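Local coordinates for DUF3836 domain-containing protein (Bacteroides vulgatus, PDB 4R8O), which is of unknown function but belongs to the DUF3836 family and folds as a single-layer antiparallel beta sheet, a design thought to have evolved from beta-hairpin repeats, at residues 6-11 and 24-29; 36-41 and 51-56. One frame throughout, in Å; residues are numbered along the deposited sequence.

From the N terminus, the chain runs out along strand 8-15, turns, and comes back along strand 18-28; contact 1 (6-11 with 24-29) closes this first hairpin at the end away from its turn. The chain turns again into strand 31-42, and contact 2 (36-41 with 51-56) closes the hairpin made with strand 48-57. The two loops follow one another in series, neither nesting nor crossing. Contact 1 includes an outermost strand of the sheet, whereas contact 2 lies near the centre of the chain. Strands 18-28 and 31-42 join them: I24 N and M36 O, 2.8 Å apart, probably form a hydrogen bond, and I24 packs against H38.

Contact 1 of 2, residues 6-11 and 24-29; sequences DNLIYN and IFKMEG
Two backbone hydrogen bonds hold residues 6-11 against 24-29, and both belong to one residue pair. I9 N donates to F25 O at 3.0 Å, and F25 N returns a bond of 2.9 Å to I9 O; each donor lies in the plane of the carbonyl it meets. The same oxygens take softer contacts, with I24 CA 3.3 Å from I9 O and L8 CA turned to F25 O.

Apolar contacts divide between the two faces of the sheet. On the face of L8, Y10 and I24, the I24 side chain runs alongside the Y10 ring, and Y10 CD2 comes within 3.7 Å of I24 CG1. L8 slants across I24, its CB 3.8 Å from I24 CG2. On the other face, M27, a selenomethionine, lies athwart I9. A turn about the CG-SE bond (chi3 -57°) brings M27 CE back to 3.4 Å from I9 CG1, and M27 CB flanks I9 CD1.

The F25 ring is met at its edge, where F25 CD1 is 3.4 Å from I9 O and N11 CB approaches F25 CE1. Beyond the pair, F25 and M27 also touch L32 of strand 31-42, and K26 makes a cation-pi contact with Y35.

One reciprocal backbone pair thus sets the register between the outermost strand 8-15 and strand 18-28, while the cohesion around it is largely apolar on both faces.

Contact 2 of 2, residues 36-41 and 51-56; sequences MKHNYK and DEAQKW
The carbonyl oxygen of E52 is gripped twice, by one hydrogen bond and one CA-H...O contact. N39 N lies 2.8 Å from E52 O, in the carbonyl plane, and H38 CA approaches E52 O at 3.2 Å. E52 N donates back to N39 O, and K37 and Q54 repeat the reciprocal pairing, with Q54 N bonding to K37 O at 2.8 Å in a nearly straight line.

Between these pairs, H38 faces A53 but reaches along the sheet to D51. Its ND1 donates to the syn lone pair of D51 OD1 at 2.5 Å; the bond is short but bent (138° at the hydrogen), because the oxygen is tilted out of the imidazole plane. D51 CG is anti to the backbone N (chi1 170°), which lays the carboxylate alongside the Y40 ring, whose CE1 is 3.6 Å from D51 CG, and within reach of H38. Replacing D51 by an alanine would remove the acceptor of H38 ND1 and would probably leave the imidazole less fixed in rotation and Y40 less well packed. The CE methyl of M36, a selenomethionine, sits over one face of the H38 ring, toward its rim, and meets A53 CB at 3.3 Å.

The opposite face is polar. N39 ND2 donates to Q54 OE1 at 3.0 Å from above that carbonyl plane, the amides being turned 75° apart. Q54 NE2 is hydrogen-bonded to N65 and E52 OE2 to Y92, linking this face to later strands.

Hydrogen-bonded pairs alternating with non-hydrogen-bonded ones are the signature of antiparallel pairing, here between consecutive strands that form a beta hairpin, the kind of unit from which single-layer sheets of this family are thought to have evolved.

Contact 1 of 2, residues 6-11 and 24-29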
loop_
_atom_site.group_PDB
_atom_site.type_symbol
_atom_site.label_atom_id
_atom_site.label_comp_id
_atom_site.label_asym_id
_atom_site.label_seq_id
_atom_site.Cartn_x
_atom_site.Cartn_y
_atom_site.Cartn_z
ATOM N N ASP A 6 -13.933 4.611 9.372
ATOM C CA ASP A 6 -15.424 4.491 9.575
ATOM C C ASP A 6 -16.232 5.337 8.618
ATOM O O ASP A 6 -17.306 4.930 8.178
ATOM C CB ASP A 6 -15.834 4.845 11.010
ATOM N N ASN A 7 -15.701 6.509 8.284
ATOM C CA ASN A 7 -16.231 7.309 7.211
ATOM C C ASN A 7 -15.710 6.769 5.876
ATOM O O ASN A 7 -15.760 7.487 4.869
ATOM C CB ASN A 7 -15.813 8.773 7.442
ATOM C CG ASN A 7 -16.457 9.740 6.469
ATOM O OD1 ASN A 7 -17.502 9.453 5.888
ATOM N ND2 ASN A 7 -15.819 10.891 6.270
ATOM N N LEU A 8 -15.195 5.521 5.839
ATOM C CA LEU A 8 -14.502 5.020 4.632
ATOM C C LEU A 8 -15.148 3.857 3.900
ATOM O O LEU A 8 -15.667 2.931 4.519
ATOM C CB LEU A 8 -13.093 4.555 4.943
ATOM C CG LEU A 8 -12.192 5.541 5.659
ATOM C CD1 LEU A 8 -10.953 4.794 6.111
ATOM C CD2 LEU A 8 -11.850 6.716 4.744
ATOM N N ILE A 9 -14.987 3.860 2.571
ATOM C CA ILE A 9 -15.588 2.878 1.689
ATOM C C ILE A 9 -14.541 2.161 0.836
ATOM O O ILE A 9 -13.677 2.787 0.216
ATOM C CB ILE A 9 -16.622 3.557 0.793
ATOM C CG1 ILE A 9 -17.742 4.202 1.660
ATOM C CG2 ILE A 9 -17.221 2.555 -0.143
ATOM C CD1 ILE A 9 -17.558 5.689 1.903
ATOM N N TYR A 10 -14.679 0.842 0.750
ATOM C CA TYR A 10 -13.663 -0.013 0.192
ATOM C C TYR A 10 -14.118 -0.715 -1.076
ATOM O O TYR A 10 -15.232 -1.238 -1.140
ATOM C CB TYR A 10 -13.265 -1.048 1.238
ATOM C CG TYR A 10 -12.741 -0.394 2.515
ATOM C CD1 TYR A 10 -13.624 0.006 3.529
ATOM C CD2 TYR A 10 -11.372 -0.138 2.706
ATOM C CE1 TYR A 10 -13.165 0.625 4.690
ATOM C CE2 TYR A 10 -10.894 0.471 3.877
ATOM C CZ TYR A 10 -11.797 0.853 4.877
ATOM O OH TYR A 10 -11.364 1.480 6.063
ATOM N N ASN A 11 -13.242 -0.754 -2.079
ATOM C CA ASN A 11 -13.413 -1.649 -3.216
ATOM C C ASN A 11 -12.117 -2.355 -3.585
ATOM O O ASN A 11 -11.108 -1.692 -3.882
ATOM C CB ASN A 11 -13.884 -0.913 -4.434
ATOM C CG ASN A 11 -14.073 -1.848 -5.607
ATOM O OD1 ASN A 11 -15.054 -2.618 -5.671
ATOM N ND2 ASN A 11 -13.129 -1.817 -6.532
ATOM N N ILE A 24 -9.812 3.082 -1.508
ATOM C CA ILE A 24 -10.557 3.587 -0.355
ATOM C C ILE A 24 -11.039 4.960 -0.760
ATOM O O ILE A 24 -10.292 5.741 -1.382
ATOM C CB ILE A 24 -9.735 3.612 0.952
ATOM C CG1 ILE A 24 -9.064 2.246 1.179
ATOM C CG2 ILE A 24 -10.634 3.906 2.148
ATOM C CD1 ILE A 24 -7.963 2.242 2.230
ATOM N N PHE A 25 -12.304 5.226 -0.460
ATOM C CA PHE A 25 -12.921 6.478 -0.814
ATOM C C PHE A 25 -13.549 7.102 0.419
ATOM O O PHE A 25 -13.812 6.418 1.406
ATOM C CB PHE A 25 -14.078 6.283 -1.784
ATOM C CG PHE A 25 -13.802 5.410 -2.972
ATOM C CD1 PHE A 25 -14.034 4.030 -2.911
ATOM C CD2 PHE A 25 -13.471 5.972 -4.217
ATOM C CE1 PHE A 25 -13.844 3.214 -4.034
ATOM C CE2 PHE A 25 -13.309 5.145 -5.355
ATOM C CZ PHE A 25 -13.467 3.765 -5.255
ATOM N N LYS A 26 -13.836 8.395 0.308
ATOM C CA LYS A 26 -14.763 9.090 1.197
ATOM C C LYS A 26 -16.047 9.321 0.385
ATOM O O LYS A 26 -16.002 9.381 -0.853
ATOM C CB LYS A 26 -14.167 10.415 1.638
ATOM C CG LYS A 26 -12.891 10.278 2.470
ATOM C CD LYS A 26 -12.297 11.637 2.816
ATOM C CE LYS A 26 -11.190 11.546 3.860
ATOM N NZ LYS A 26 -10.642 12.900 4.147
HETATM N N MSE A 27 -17.185 9.452 1.068
HETATM C CA MSE A 27 -18.459 9.663 0.391
HETATM C C MSE A 27 -19.291 10.770 0.945
HETATM O O MSE A 27 -19.808 10.670 2.052
HETATM C CB MSE A 27 -19.242 8.384 0.438
HETATM C CG MSE A 27 -20.267 8.350 -0.682
HETATM SE SE MSE A 27 -21.531 6.942 -0.196
HETATM C CE MSE A 27 -20.352 5.440 -0.037
ATOM N N GLU A 28 -19.439 11.832 0.153
ATOM C CA GLU A 28 -20.396 12.903 0.428
ATOM C C GLU A 28 -21.738 12.527 -0.193
ATOM O O GLU A 28 -22.015 12.850 -1.348
ATOM C CB GLU A 28 -19.887 14.236 -0.134
ATOM C CG GLU A 28 -20.703 15.449 0.284
ATOM C CD GLU A 28 -20.650 15.737 1.779
ATOM O OE1 GLU A 28 -19.705 15.285 2.464
ATOM O OE2 GLU A 28 -21.570 16.422 2.276
ATOM N N GLY A 29 -22.566 11.818 0.573
ATOM C CA GLY A 29 -23.921 11.444 0.138
ATOM C C GLY A 29 -23.960 10.185 -0.725
ATOM O O GLY A 29 -24.045 9.084 -0.194
#

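Contact 2 of 2, residues 36-41 and 51-56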
loop_
_atom_site.group_PDB
_atom_site.type_symbol
_atom_site.label_atom_id
_atom_site.label_comp_id
_atom_site.label_asym_id
_atom_site.label_seq_id
_atom_site.Cartn_x
_atom_site.Cartn_y
_atom_site.Cartn_z
HETATM N N MSE A 36 -7.381 6.863 -0.873
HETATM C CA MSE A 36 -6.156 6.089 -0.811
HETATM C C MSE A 36 -6.265 4.841 -1.657
HETATM O O MSE A 36 -7.345 4.320 -1.842
HETATM C CB MSE A 36 -5.973 5.882 0.692
HETATM C CG MSE A 36 -4.913 4.860 1.018
HETATM SE SE MSE A 36 -3.957 5.157 2.707
HETATM C CE MSE A 36 -3.037 3.562 2.189
ATOM N N LYS A 37 -5.144 4.329 -2.152
ATOM C CA LYS A 37 -5.128 3.107 -2.994
ATOM C C LYS A 37 -3.979 2.255 -2.552
ATOM O O LYS A 37 -2.849 2.741 -2.438
ATOM C CB LYS A 37 -4.944 3.487 -4.452
ATOM C CG LYS A 37 -5.187 2.365 -5.455
ATOM C CD LYS A 37 -4.931 2.879 -6.852
ATOM C CE LYS A 37 -5.046 1.781 -7.889
ATOM N NZ LYS A 37 -4.214 2.089 -9.079
ATOM N N HIS A 38 -4.259 0.993 -2.266
ATOM C CA HIS A 38 -3.220 0.065 -1.847
ATOM C C HIS A 38 -2.950 -0.868 -3.009
ATOM O O HIS A 38 -3.866 -1.513 -3.487
ATOM C CB HIS A 38 -3.694 -0.789 -0.707
ATOM C CG HIS A 38 -3.629 -0.148 0.635
ATOM N ND1 HIS A 38 -2.448 -0.018 1.326
ATOM C CD2 HIS A 38 -4.609 0.282 1.470
ATOM C CE1 HIS A 38 -2.699 0.492 2.521
ATOM N NE2 HIS A 38 -4.005 0.680 2.637
ATOM N N ASN A 39 -1.713 -0.968 -3.447
ATOM C CA ASN A 39 -1.350 -1.910 -4.525
ATOM C C ASN A 39 -0.482 -2.974 -3.882
ATOM O O ASN A 39 0.519 -2.649 -3.281
ATOM C CB ASN A 39 -0.613 -1.147 -5.590
ATOM C CG ASN A 39 -1.453 0.012 -6.149
ATOM O OD1 ASN A 39 -2.609 -0.192 -6.564
ATOM N ND2 ASN A 39 -0.900 1.227 -6.147
ATOM N N TYR A 40 -0.908 -4.234 -3.981
ATOM C CA TYR A 40 -0.269 -5.375 -3.338
ATOM C C TYR A 40 0.456 -6.295 -4.334
ATOM O O TYR A 40 -0.033 -6.471 -5.432
ATOM C CB TYR A 40 -1.350 -6.227 -2.686
ATOM C CG TYR A 40 -2.197 -5.484 -1.728
ATOM C CD1 TYR A 40 -1.697 -5.107 -0.501
ATOM C CD2 TYR A 40 -3.519 -5.179 -2.029
ATOM C CE1 TYR A 40 -2.487 -4.422 0.413
ATOM C CE2 TYR A 40 -4.326 -4.495 -1.137
ATOM C CZ TYR A 40 -3.806 -4.115 0.086
ATOM O OH TYR A 40 -4.584 -3.416 0.975
ATOM N N LYS A 41 1.578 -6.899 -3.923
ATOM C CA LYS A 41 2.339 -7.873 -4.734
ATOM C C LYS A 41 2.518 -9.095 -3.887
ATOM O O LYS A 41 2.565 -8.995 -2.672
ATOM C CB LYS A 41 3.724 -7.341 -5.119
ATOM C CG LYS A 41 3.682 -5.928 -5.674
ATOM C CD LYS A 41 4.837 -5.527 -6.582
ATOM C CE LYS A 41 4.391 -4.398 -7.540
ATOM N NZ LYS A 41 3.142 -4.634 -8.361
ATOM N N ASP A 51 2.957 -3.613 -0.158
ATOM C CA ASP A 51 1.693 -2.963 0.095
ATOM C C ASP A 51 1.977 -1.505 -0.112
ATOM O O ASP A 51 2.251 -0.799 0.837
ATOM C CB ASP A 51 1.213 -3.252 1.548
ATOM C CG ASP A 51 -0.002 -2.412 1.970
ATOM O OD1 ASP A 51 -0.411 -1.514 1.208
ATOM O OD2 ASP A 51 -0.562 -2.666 3.073
ATOM N N GLU A 52 1.921 -1.080 -1.352
ATOM C CA GLU A 52 2.170 0.309 -1.705
ATOM C C GLU A 52 0.924 1.130 -1.416
ATOM O O GLU A 52 -0.151 0.828 -1.915
ATOM C CB GLU A 52 2.516 0.400 -3.185
ATOM C CG GLU A 52 3.045 1.746 -3.596
ATOM C CD GLU A 52 3.226 1.870 -5.090
ATOM O OE1 GLU A 52 3.220 0.847 -5.815
ATOM O OE2 GLU A 52 3.395 3.001 -5.552
ATOM N N ALA A 53 1.089 2.197 -0.661
ATOM C CA ALA A 53 -0.021 3.043 -0.160
ATOM C C ALA A 53 0.039 4.375 -0.850
ATOM O O ALA A 53 0.931 5.168 -0.551
ATOM C CB ALA A 53 0.164 3.248 1.318
ATOM N N GLN A 54 -0.863 4.615 -1.799
ATOM C CA GLN A 54 -0.882 5.869 -2.543
ATOM C C GLN A 54 -2.005 6.738 -2.046
ATOM O O GLN A 54 -3.031 6.228 -1.623
ATOM C CB GLN A 54 -1.047 5.590 -4.019
ATOM C CG GLN A 54 0.182 4.987 -4.625
ATOM C CD GLN A 54 0.034 4.785 -6.124
ATOM O OE1 GLN A 54 -0.921 4.177 -6.570
ATOM N NE2 GLN A 54 0.999 5.279 -6.904
ATOM N N LYS A 55 -1.809 8.042 -2.138
ATOM C CA LYS A 55 -2.800 9.018 -1.726
ATOM C C LYS A 55 -3.340 9.772 -2.938
ATOM O O LYS A 55 -2.623 10.026 -3.908
ATOM C CB LYS A 55 -2.179 9.985 -0.709
ATOM C CG LYS A 55 -0.830 10.620 -1.100
ATOM C CD LYS A 55 -0.550 11.974 -0.430
ATOM C CE LYS A 55 -1.623 13.010 -0.779
ATOM N NZ LYS A 55 -1.156 14.418 -0.674
ATOM N N TRP A 56 -4.606 10.148 -2.874
ATOM C CA TRP A 56 -5.211 10.887 -3.976
ATOM C C TRP A 56 -4.935 12.369 -3.776
ATOM O O TRP A 56 -5.272 12.924 -2.721
ATOM C CB TRP A 56 -6.707 10.621 -4.039
ATOM C CG TRP A 56 -7.369 11.296 -5.186
ATOM C CD1 TRP A 56 -8.245 12.332 -5.116
ATOM C CD2 TRP A 56 -7.189 11.007 -6.567
ATOM N NE1 TRP A 56 -8.643 12.705 -6.373
ATOM C CE2 TRP A 56 -8.018 11.898 -7.286
ATOM C CE3 TRP A 56 -6.419 10.066 -7.271
ATOM C CZ2 TRP A 56 -8.100 11.890 -8.670
ATOM C CZ3 TRP A 56 -6.504 10.042 -8.655
ATOM C CH2 TRP A 56 -7.342 10.964 -9.344
#